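Local coordinates for protein putative secreted lipase (Streptomyces sp. W007, PDB 5H6B) that probably hydrolyses triacylglycerols as a secreted, thermostable lipase built on the alpha/beta-hydrolase fold, at residues N18-K23 / L95-A100; I195-D200 / V219-L224; D239-H244 / T256-A261. One frame throughout, in Å; residues are numbered along the deposited sequence.

Interaction 1: residues N18-K23 / L95-A100; sequences NDYSCK and LDATGA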
loop_
_atom_site.group_PDB
_atom_site.type_symbol
_atom_site.label_atom_id
_atom_site.label_comp_id
_atom_site.label_asym_id
_atom_site.label_seq_id
_atom_site.Cartn_x
_atom_site.Cartn_y
_atom_site.Cartn_z
ATOM N N ASN A 18 10.251 10.142 -7.148
ATOM C CA ASN A 18 10.875 11.016 -6.169
ATOM C C ASN A 18 11.603 12.224 -6.780
ATOM O O ASN A 18 12.551 12.759 -6.198
ATOM C CB ASN A 18 11.772 10.204 -5.220
ATOM C CG ASN A 18 10.971 9.278 -4.339
ATOM O OD1 ASN A 18 9.775 9.484 -4.132
ATOM N ND2 ASN A 18 11.621 8.268 -3.803
ATOM N N ASP A 19 11.102 12.671 -7.927
ATOM C CA ASP A 19 11.533 13.903 -8.549
ATOM C C ASP A 19 10.532 14.975 -8.095
ATOM O O ASP A 19 9.414 15.062 -8.620
ATOM C CB ASP A 19 11.554 13.737 -10.071
ATOM C CG ASP A 19 11.918 15.020 -10.813
ATOM O OD1 ASP A 19 11.935 16.122 -10.204
ATOM O OD2 ASP A 19 12.170 14.918 -12.030
ATOM N N TYR A 20 10.954 15.796 -7.133
ATOM C CA TYR A 20 10.123 16.881 -6.584
ATOM C C TYR A 20 9.933 18.119 -7.481
ATOM O O TYR A 20 9.254 19.052 -7.082
ATOM C CB TYR A 20 10.632 17.278 -5.189
ATOM C CG TYR A 20 10.359 16.178 -4.182
ATOM C CD1 TYR A 20 11.261 15.112 -3.998
ATOM C CD2 TYR A 20 9.172 16.172 -3.443
ATOM C CE1 TYR A 20 10.993 14.095 -3.090
ATOM C CE2 TYR A 20 8.891 15.157 -2.535
ATOM C CZ TYR A 20 9.799 14.125 -2.358
ATOM O OH TYR A 20 9.495 13.132 -1.461
ATOM N N SER A 21 10.520 18.127 -8.677
ATOM C CA SER A 21 10.181 19.111 -9.704
ATOM C C SER A 21 9.058 18.600 -10.630
ATOM O O SER A 21 8.617 19.333 -11.517
ATOM C CB SER A 21 11.426 19.479 -10.516
ATOM O OG SER A 21 11.724 18.474 -11.474
ATOM N N CYS A 22 8.589 17.366 -10.416
ATOM C CA CYS A 22 7.517 16.783 -11.227
ATOM C C CYS A 22 6.202 17.540 -11.018
ATOM O O CYS A 22 5.875 17.954 -9.891
ATOM C CB CYS A 22 7.317 15.282 -10.924
ATOM S SG CYS A 22 6.541 14.333 -12.259
ATOM N N LYS A 23 5.489 17.739 -12.129
ATOM C CA LYS A 23 4.208 18.446 -12.167
ATOM C C LYS A 23 3.205 17.540 -12.888
ATOM O O LYS A 23 3.364 17.280 -14.090
ATOM C CB LYS A 23 4.334 19.808 -12.883
ATOM C CG LYS A 23 4.356 21.014 -11.944
ATOM C CD LYS A 23 5.700 21.207 -11.250
ATOM C CE LYS A 23 5.540 22.011 -9.968
ATOM N NZ LYS A 23 6.847 22.224 -9.281
ATOM N N LEU A 95 2.243 17.317 -1.932
ATOM C CA LEU A 95 1.235 18.278 -2.404
ATOM C C LEU A 95 1.782 19.717 -2.445
ATOM O O LEU A 95 1.618 20.398 -3.461
ATOM C CB LEU A 95 -0.051 18.177 -1.570
ATOM C CG LEU A 95 -0.776 16.823 -1.679
ATOM C CD1 LEU A 95 -2.069 16.813 -0.865
ATOM C CD2 LEU A 95 -1.060 16.449 -3.127
ATOM N N ASP A 96 2.468 20.146 -1.378
ATOM C CA ASP A 96 3.167 21.454 -1.342
ATOM C C ASP A 96 4.087 21.654 -2.550
ATOM O O ASP A 96 4.164 22.750 -3.065
ATOM C CB ASP A 96 3.978 21.653 -0.041
ATOM C CG ASP A 96 3.094 21.850 1.206
ATOM O OD1 ASP A 96 1.853 21.964 1.085
ATOM O OD2 ASP A 96 3.647 21.883 2.331
ATOM N N ALA A 97 4.752 20.594 -3.009
ATOM C CA ALA A 97 5.702 20.667 -4.126
ATOM C C ALA A 97 5.061 20.566 -5.515
ATOM O O ALA A 97 5.417 21.317 -6.431
ATOM C CB ALA A 97 6.762 19.586 -3.967
ATOM N N THR A 98 4.142 19.621 -5.684
ATOM C CA THR A 98 3.493 19.404 -6.986
ATOM C C THR A 98 2.483 20.490 -7.299
ATOM O O THR A 98 2.265 20.807 -8.466
ATOM C CB THR A 98 2.763 18.034 -7.069
ATOM O OG1 THR A 98 1.843 17.880 -5.965
ATOM C CG2 THR A 98 3.778 16.897 -7.083
ATOM N N GLY A 99 1.850 21.021 -6.253
ATOM C CA GLY A 99 0.715 21.919 -6.396
ATOM C C GLY A 99 -0.647 21.237 -6.367
ATOM O O GLY A 99 -1.652 21.908 -6.145
ATOM N N ALA A 100 -0.705 19.918 -6.567
ATOM C CA ALA A 100 -1.987 19.225 -6.716
ATOM C C ALA A 100 -2.838 19.297 -5.444
ATOM O O ALA A 100 -2.302 19.434 -4.344
ATOM C CB ALA A 100 -1.769 17.778 -7.124
#
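A97 and T98, at the C-terminal end of helix 80-98, are met by K23 and Y20 from the loop that follows strand 16-17. The methyl of A97 points toward this loop: CB lies 4.0 Å from Y20 O, and at the edge of the Y20 ring, near its plane, CD2 comes within 4.2 Å of the same A97 CB. K23 reaches the helix end with a chain that bends at chi2 (77°), and its CE stands beside the carbonyls of A97 and T98, 3.8 Å from T98 O. The ammonium then makes a weak hydrogen bond, K23 NZ to A97 O at 3.3 Å. A positive charge beside the C-terminal carbonyls of a helix would probably be drawn to the negative end of its dipole, although the length of this bond makes the hold a loose one. The T98 methyl, CG2, sits beside the backbone N and packs 3.7 Å from C22 O, while the hydroxyl (chi1 53°) turns back along its own helix to V94 O. G99, with positive phi, ends the helix. A type I turn from D19 to C22 shapes the loop; D19 OD1 accepts from both S21 N and S21 OG, the first of these making an Asx turn. The disulfide of C22 with C59 ties the same loop to strand 59-63, whose F61 meets the Y20 ring. In this alpha/beta-hydrolase fold, the contact joins the end of a helix that precedes strand 103-108 to the loop leaving strand 16-17, one of the two at the margins of the parallel sheet.

Interaction 2: residues I195-D200 / V219-L224; sequences IATKYD and VLLQDL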
loop_
_atom_site.group_PDB
_atom_site.type_symbol
_atom_site.label_atom_id
_atom_site.label_comp_id
_atom_site.label_asym_id
_atom_site.label_seq_id
_atom_site.Cartn_x
_atom_site.Cartn_y
_atom_site.Cartn_z
ATOM N N ILE A 195 -6.677 -5.411 -3.916
ATOM C CA ILE A 195 -6.287 -6.511 -4.764
ATOM C C ILE A 195 -5.647 -7.523 -3.823
ATOM O O ILE A 195 -4.647 -7.230 -3.163
ATOM C CB ILE A 195 -5.304 -6.066 -5.860
ATOM C CG1 ILE A 195 -5.877 -4.895 -6.665
ATOM C CG2 ILE A 195 -4.963 -7.240 -6.766
ATOM C CD1 ILE A 195 -4.843 -4.093 -7.405
ATOM N N ALA A 196 -6.253 -8.709 -3.768
ATOM C CA ALA A 196 -5.851 -9.785 -2.903
ATOM C C ALA A 196 -5.606 -11.029 -3.724
ATOM O O ALA A 196 -6.124 -11.163 -4.848
ATOM C CB ALA A 196 -6.930 -10.052 -1.864
ATOM N N THR A 197 -4.827 -11.938 -3.141
ATOM C CA THR A 197 -4.544 -13.247 -3.741
ATOM C C THR A 197 -4.985 -14.349 -2.765
ATOM O O THR A 197 -4.743 -14.281 -1.543
ATOM C CB THR A 197 -3.056 -13.433 -4.116
ATOM O OG1 THR A 197 -2.821 -14.788 -4.496
ATOM C CG2 THR A 197 -2.106 -13.076 -2.960
ATOM N N LYS A 198 -5.591 -15.386 -3.322
ATOM C CA LYS A 198 -6.139 -16.473 -2.536
ATOM C C LYS A 198 -5.013 -17.344 -2.010
ATOM O O LYS A 198 -5.236 -18.126 -1.121
ATOM C CB LYS A 198 -7.105 -17.313 -3.374
ATOM C CG LYS A 198 -6.423 -18.367 -4.233
ATOM C CD LYS A 198 -7.294 -18.844 -5.372
ATOM C CE LYS A 198 -8.512 -19.589 -4.886
ATOM N NZ LYS A 198 -9.353 -19.917 -6.068
ATOM N N TYR A 199 -3.806 -17.220 -2.573
ATOM C CA TYR A 199 -2.637 -17.938 -2.059
ATOM C C TYR A 199 -1.855 -17.124 -1.013
ATOM O O TYR A 199 -0.711 -17.463 -0.704
ATOM C CB TYR A 199 -1.739 -18.350 -3.224
ATOM C CG TYR A 199 -2.501 -19.117 -4.264
ATOM C CD1 TYR A 199 -2.898 -20.443 -4.036
ATOM C CD2 TYR A 199 -2.867 -18.511 -5.464
ATOM C CE1 TYR A 199 -3.615 -21.152 -4.991
ATOM C CE2 TYR A 199 -3.579 -19.209 -6.426
ATOM C CZ TYR A 199 -3.960 -20.520 -6.184
ATOM O OH TYR A 199 -4.678 -21.177 -7.166
ATOM N N ASP A 200 -2.475 -16.079 -0.448
ATOM C CA ASP A 200 -1.843 -15.306 0.612
ATOM C C ASP A 200 -1.588 -16.188 1.837
ATOM O O ASP A 200 -2.511 -16.728 2.414
ATOM C CB ASP A 200 -2.680 -14.092 0.984
ATOM C CG ASP A 200 -1.857 -12.985 1.641
ATOM O OD1 ASP A 200 -1.159 -13.287 2.640
ATOM O OD2 ASP A 200 -1.932 -11.805 1.179
ATOM N N VAL A 219 -11.023 -6.982 -5.416
ATOM C CA VAL A 219 -10.623 -7.751 -6.577
ATOM C C VAL A 219 -9.767 -8.939 -6.156
ATOM O O VAL A 219 -8.801 -8.797 -5.381
ATOM C CB VAL A 219 -9.809 -6.860 -7.529
ATOM C CG1 VAL A 219 -9.415 -7.625 -8.792
ATOM C CG2 VAL A 219 -10.610 -5.602 -7.872
ATOM N N LEU A 220 -10.140 -10.106 -6.658
ATOM C CA LEU A 220 -9.398 -11.323 -6.452
ATOM C C LEU A 220 -8.499 -11.505 -7.665
ATOM O O LEU A 220 -8.990 -11.606 -8.801
ATOM C CB LEU A 220 -10.342 -12.512 -6.307
ATOM C CG LEU A 220 -9.669 -13.859 -6.011
ATOM C CD1 LEU A 220 -8.899 -13.800 -4.699
ATOM C CD2 LEU A 220 -10.698 -14.990 -5.985
ATOM N N LEU A 221 -7.189 -11.551 -7.416
ATOM C CA LEU A 221 -6.182 -11.682 -8.473
ATOM C C LEU A 221 -6.434 -12.857 -9.425
ATOM O O LEU A 221 -6.191 -12.760 -10.634
ATOM C CB LEU A 221 -4.780 -11.845 -7.849
ATOM C CG LEU A 221 -3.579 -11.975 -8.788
ATOM C CD1 LEU A 221 -3.403 -10.660 -9.537
ATOM C CD2 LEU A 221 -2.322 -12.380 -8.009
ATOM N N GLN A 222 -6.907 -13.966 -8.873
ATOM C CA GLN A 222 -7.148 -15.152 -9.665
ATOM C C GLN A 222 -8.400 -15.001 -10.572
ATOM O O GLN A 222 -8.495 -15.713 -11.562
ATOM C CB GLN A 222 -7.199 -16.408 -8.809
ATOM C CG GLN A 222 -5.838 -16.816 -8.211
ATOM C CD GLN A 222 -5.294 -15.835 -7.172
ATOM O OE1 GLN A 222 -4.109 -15.514 -7.152
ATOM N NE2 GLN A 222 -6.164 -15.346 -6.323
ATOM N N ASP A 223 -9.318 -14.069 -10.265
ATOM C CA ASP A 223 -10.405 -13.708 -11.207
ATOM C C ASP A 223 -9.858 -13.052 -12.462
ATOM O O ASP A 223 -10.428 -13.213 -13.534
ATOM C CB ASP A 223 -11.454 -12.758 -10.578
ATOM C CG ASP A 223 -12.363 -13.455 -9.578
ATOM O OD1 ASP A 223 -12.454 -14.686 -9.609
ATOM O OD2 ASP A 223 -12.984 -12.770 -8.741
ATOM N N LEU A 224 -8.760 -12.314 -12.308
ATOM C CA LEU A 224 -8.083 -11.645 -13.418
ATOM C C LEU A 224 -7.224 -12.635 -14.214
ATOM O O LEU A 224 -7.225 -12.611 -15.438
ATOM C CB LEU A 224 -7.206 -10.507 -12.886
ATOM C CG LEU A 224 -7.871 -9.486 -11.965
ATOM C CD1 LEU A 224 -6.837 -8.501 -11.468
ATOM C CD2 LEU A 224 -9.008 -8.791 -12.714
#
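Q222 lies among T197, K198 and Y199, its bent chain crossing all three obliquely. The amide and ring planes of Q222 and Y199 stand 82° apart, and Q222 CG comes 3.7 Å from Y199 CE2. From the K198 side, CD approaches Q222 CG to 3.8 Å; the same lysine lays its CG over the centre of the Y199 ring, making a layered surface of aliphatic chain and aromatic face. L220 brings CD1 to 3.9 Å from K198 N. L221 CD2 lies 4.1 Å from T197 CB. T197 OG1 accepts from Y199 N, an ST turn, and is also hydrogen-bonded to S230 O. Before the turn the two strands run parallel: A196 N bonds to V219 O at 3.0 Å and L221 N to A196 O at 2.8 Å, both nearly straight. I195 and V219 share one face of the sheet, under helix 240-250, and A196 and L220 the other. The turn leads to D200, whose OD2 is bonded to H232 ND1, consistent with the acid of a Ser-His-Asp triad. Chemically, the contact changes character along its length: straight backbone hydrogen bonds join the strand ends, and beyond the strands side-chain packing round the buried Q222 takes over along the type I turn from T197 to D200.

Interaction 3: residues D239-H244 / T256-A261; sequences DRIAFH and TPTTCA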
loop_
_atom_site.group_PDB
_atom_site.type_symbol
_atom_site.label_atom_id
_atom_site.label_comp_id
_atom_site.label_asym_id
_atom_site.label_seq_id
_atom_site.Cartn_x
_atom_site.Cartn_y
_atom_site.Cartn_z
ATOM N N ASP A 239 4.413 -8.522 -9.534
ATOM C CA ASP A 239 3.285 -9.007 -10.299
ATOM C C ASP A 239 2.689 -7.887 -11.190
ATOM O O ASP A 239 2.006 -7.005 -10.700
ATOM C CB ASP A 239 2.261 -9.586 -9.317
ATOM C CG ASP A 239 1.197 -10.378 -10.004
ATOM O OD1 ASP A 239 0.803 -9.948 -11.104
ATOM O OD2 ASP A 239 0.768 -11.419 -9.462
ATOM N N ARG A 240 2.977 -7.932 -12.491
ATOM C CA ARG A 240 2.454 -6.949 -13.453
ATOM C C ARG A 240 0.938 -7.054 -13.683
ATOM O O ARG A 240 0.320 -6.080 -14.095
ATOM C CB ARG A 240 3.122 -7.077 -14.822
ATOM C CG ARG A 240 4.473 -6.423 -14.942
ATOM C CD ARG A 240 5.533 -7.298 -14.364
ATOM N NE ARG A 240 6.885 -6.827 -14.672
ATOM C CZ ARG A 240 7.993 -7.215 -14.023
ATOM N NH1 ARG A 240 7.947 -8.091 -12.996
ATOM N NH2 ARG A 240 9.158 -6.698 -14.399
ATOM N N ILE A 241 0.359 -8.235 -13.469
ATOM C CA ILE A 241 -1.092 -8.387 -13.515
ATOM C C ILE A 241 -1.701 -7.512 -12.423
ATOM O O ILE A 241 -2.543 -6.651 -12.710
ATOM C CB ILE A 241 -1.512 -9.869 -13.395
ATOM C CG1 ILE A 241 -1.129 -10.616 -14.675
ATOM C CG2 ILE A 241 -3.009 -9.983 -13.162
ATOM C CD1 ILE A 241 -1.078 -12.125 -14.538
ATOM N N ALA A 242 -1.229 -7.693 -11.185
ATOM C CA ALA A 242 -1.627 -6.818 -10.090
ATOM C C ALA A 242 -1.368 -5.350 -10.421
ATOM O O ALA A 242 -2.246 -4.510 -10.219
ATOM C CB ALA A 242 -0.943 -7.200 -8.797
ATOM N N PHE A 243 -0.199 -5.036 -10.972
ATOM C CA PHE A 243 0.118 -3.629 -11.259
ATOM C C PHE A 243 -0.742 -3.009 -12.381
ATOM O O PHE A 243 -1.062 -1.823 -12.323
ATOM C CB PHE A 243 1.630 -3.443 -11.521
ATOM C CG PHE A 243 2.527 -3.872 -10.365
ATOM C CD1 PHE A 243 2.060 -3.938 -9.040
ATOM C CD2 PHE A 243 3.868 -4.183 -10.602
ATOM C CE1 PHE A 243 2.908 -4.322 -7.993
ATOM C CE2 PHE A 243 4.716 -4.568 -9.552
ATOM C CZ PHE A 243 4.236 -4.628 -8.250
ATOM N N HIS A 244 -1.130 -3.806 -13.374
ATOM C CA HIS A 244 -2.090 -3.359 -14.386
ATOM C C HIS A 244 -3.404 -2.955 -13.746
ATOM O O HIS A 244 -3.991 -1.913 -14.112
ATOM C CB HIS A 244 -2.342 -4.448 -15.415
ATOM C CG HIS A 244 -3.063 -3.970 -16.632
ATOM N ND1 HIS A 244 -4.436 -4.055 -16.769
ATOM C CD2 HIS A 244 -2.599 -3.403 -17.773
ATOM C CE1 HIS A 244 -4.781 -3.555 -17.943
ATOM N NE2 HIS A 244 -3.687 -3.156 -18.573
ATOM N N THR A 256 -8.726 -0.915 -18.795
ATOM C CA THR A 256 -9.035 -2.040 -19.693
ATOM C C THR A 256 -8.933 -3.335 -18.884
ATOM O O THR A 256 -8.122 -3.421 -17.956
ATOM C CB THR A 256 -8.080 -2.092 -20.905
ATOM O OG1 THR A 256 -6.728 -2.290 -20.460
ATOM C CG2 THR A 256 -8.157 -0.788 -21.705
ATOM N N PRO A 257 -9.752 -4.346 -19.210
ATOM C CA PRO A 257 -9.737 -5.514 -18.329
ATOM C C PRO A 257 -8.339 -6.115 -18.178
ATOM O O PRO A 257 -7.559 -6.143 -19.138
ATOM C CB PRO A 257 -10.692 -6.502 -19.013
ATOM C CG PRO A 257 -11.544 -5.659 -19.900
ATOM C CD PRO A 257 -10.663 -4.530 -20.352
ATOM N N THR A 258 -8.031 -6.550 -16.962
ATOM C CA THR A 258 -6.763 -7.187 -16.658
ATOM C C THR A 258 -6.899 -8.709 -16.837
ATOM O O THR A 258 -7.744 -9.347 -16.210
ATOM C CB THR A 258 -6.297 -6.817 -15.240
ATOM O OG1 THR A 258 -6.223 -5.385 -15.115
ATOM C CG2 THR A 258 -4.906 -7.390 -14.990
ATOM N N THR A 259 -6.061 -9.270 -17.703
ATOM C CA THR A 259 -6.045 -10.700 -17.977
ATOM C C THR A 259 -4.612 -11.221 -17.780
ATOM O O THR A 259 -3.711 -10.444 -17.463
ATOM C CB THR A 259 -6.518 -11.002 -19.427
ATOM O OG1 THR A 259 -5.524 -10.578 -20.359
ATOM C CG2 THR A 259 -7.816 -10.282 -19.756
ATOM N N CYS A 260 -4.408 -12.523 -17.993
ATOM C CA CYS A 260 -3.068 -13.121 -17.991
ATOM C C CYS A 260 -2.061 -12.430 -18.961
ATOM O O CYS A 260 -0.846 -12.410 -18.699
ATOM C CB CYS A 260 -3.169 -14.620 -18.289
ATOM S SG CYS A 260 -4.194 -15.569 -17.101
ATOM N N ALA A 261 -2.571 -11.847 -20.056
ATOM C CA ALA A 261 -1.746 -11.130 -21.039
ATOM C C ALA A 261 -0.975 -9.963 -20.444
ATOM O O ALA A 261 0.049 -9.566 -20.995
ATOM C CB ALA A 261 -2.593 -10.649 -22.205
HETATM O O HOH W 1 -3.551 -1.552 -20.542
#
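H244 and T258 meet where the C-terminal tail folds back on helix 240-250, a return secured by the disulfide of C260 with C225. Their side chains slide past each other in opposite directions, and H244 ND1 donates to T258 OG1 at 2.8 Å in a nearly straight bond (168°), the hydroxyl lying only 7° out of the imidazole plane. H244 CG is anti to its backbone N (chi1 -167°), which places it on the side of the tail. The same T258 OG1 is bonded to E245 OE1, so glutamate and histidine together fix how the hydroxyl is turned. Also in the ring plane, H244 CE1 lies 3.3 Å from T256 O, a carbonyl that N248, further along the same helix, also binds. One helical turn earlier, I241 handles the apolar part: T258 CG2 touches I241 CG2 at 3.7 Å and I241 O at 3.4 Å, while I241 CD1 reaches C260 CA at 4.1 Å. An alanine in place of H244 would probably leave T258 OG1, still bonded to E245, without its N-H donor, and open a gap beside T256. At the start of the helix D239 acts as N-cap, its OD1 accepting from A242 N at 3.0 Å. Around the contact, Y52 of helix 49-54 packs on H244 and F243, and L221 of helix 221-224 lies against I241, so helix 240-250 lies between helices 49-54 and 221-224 and the returning tail, with strands 191-196 and 216-220 packing on it through I195 and V219.

How the interactions relate
From the N terminus, interaction 1 closes first: 18-23 meets 95-100 after an excursion that takes in strands 32-35 and 59-63, helix 49-54 and most of helix 80-98. Interaction 2 opens only later and closes the short connection between strands 191-196 and 216-220; interaction 3 then folds the tail onto helix 240-250. The three follow in series, none nested and none crossing. Interactions 1 and 2 lie on opposite sides of the chain's centre, near the two outermost strands of the sheet. Interactions 2 and 3 touch: L221 packs on D239 and I241, L224 on T258, and I195 on A242, joining sheet edge, helix and tail.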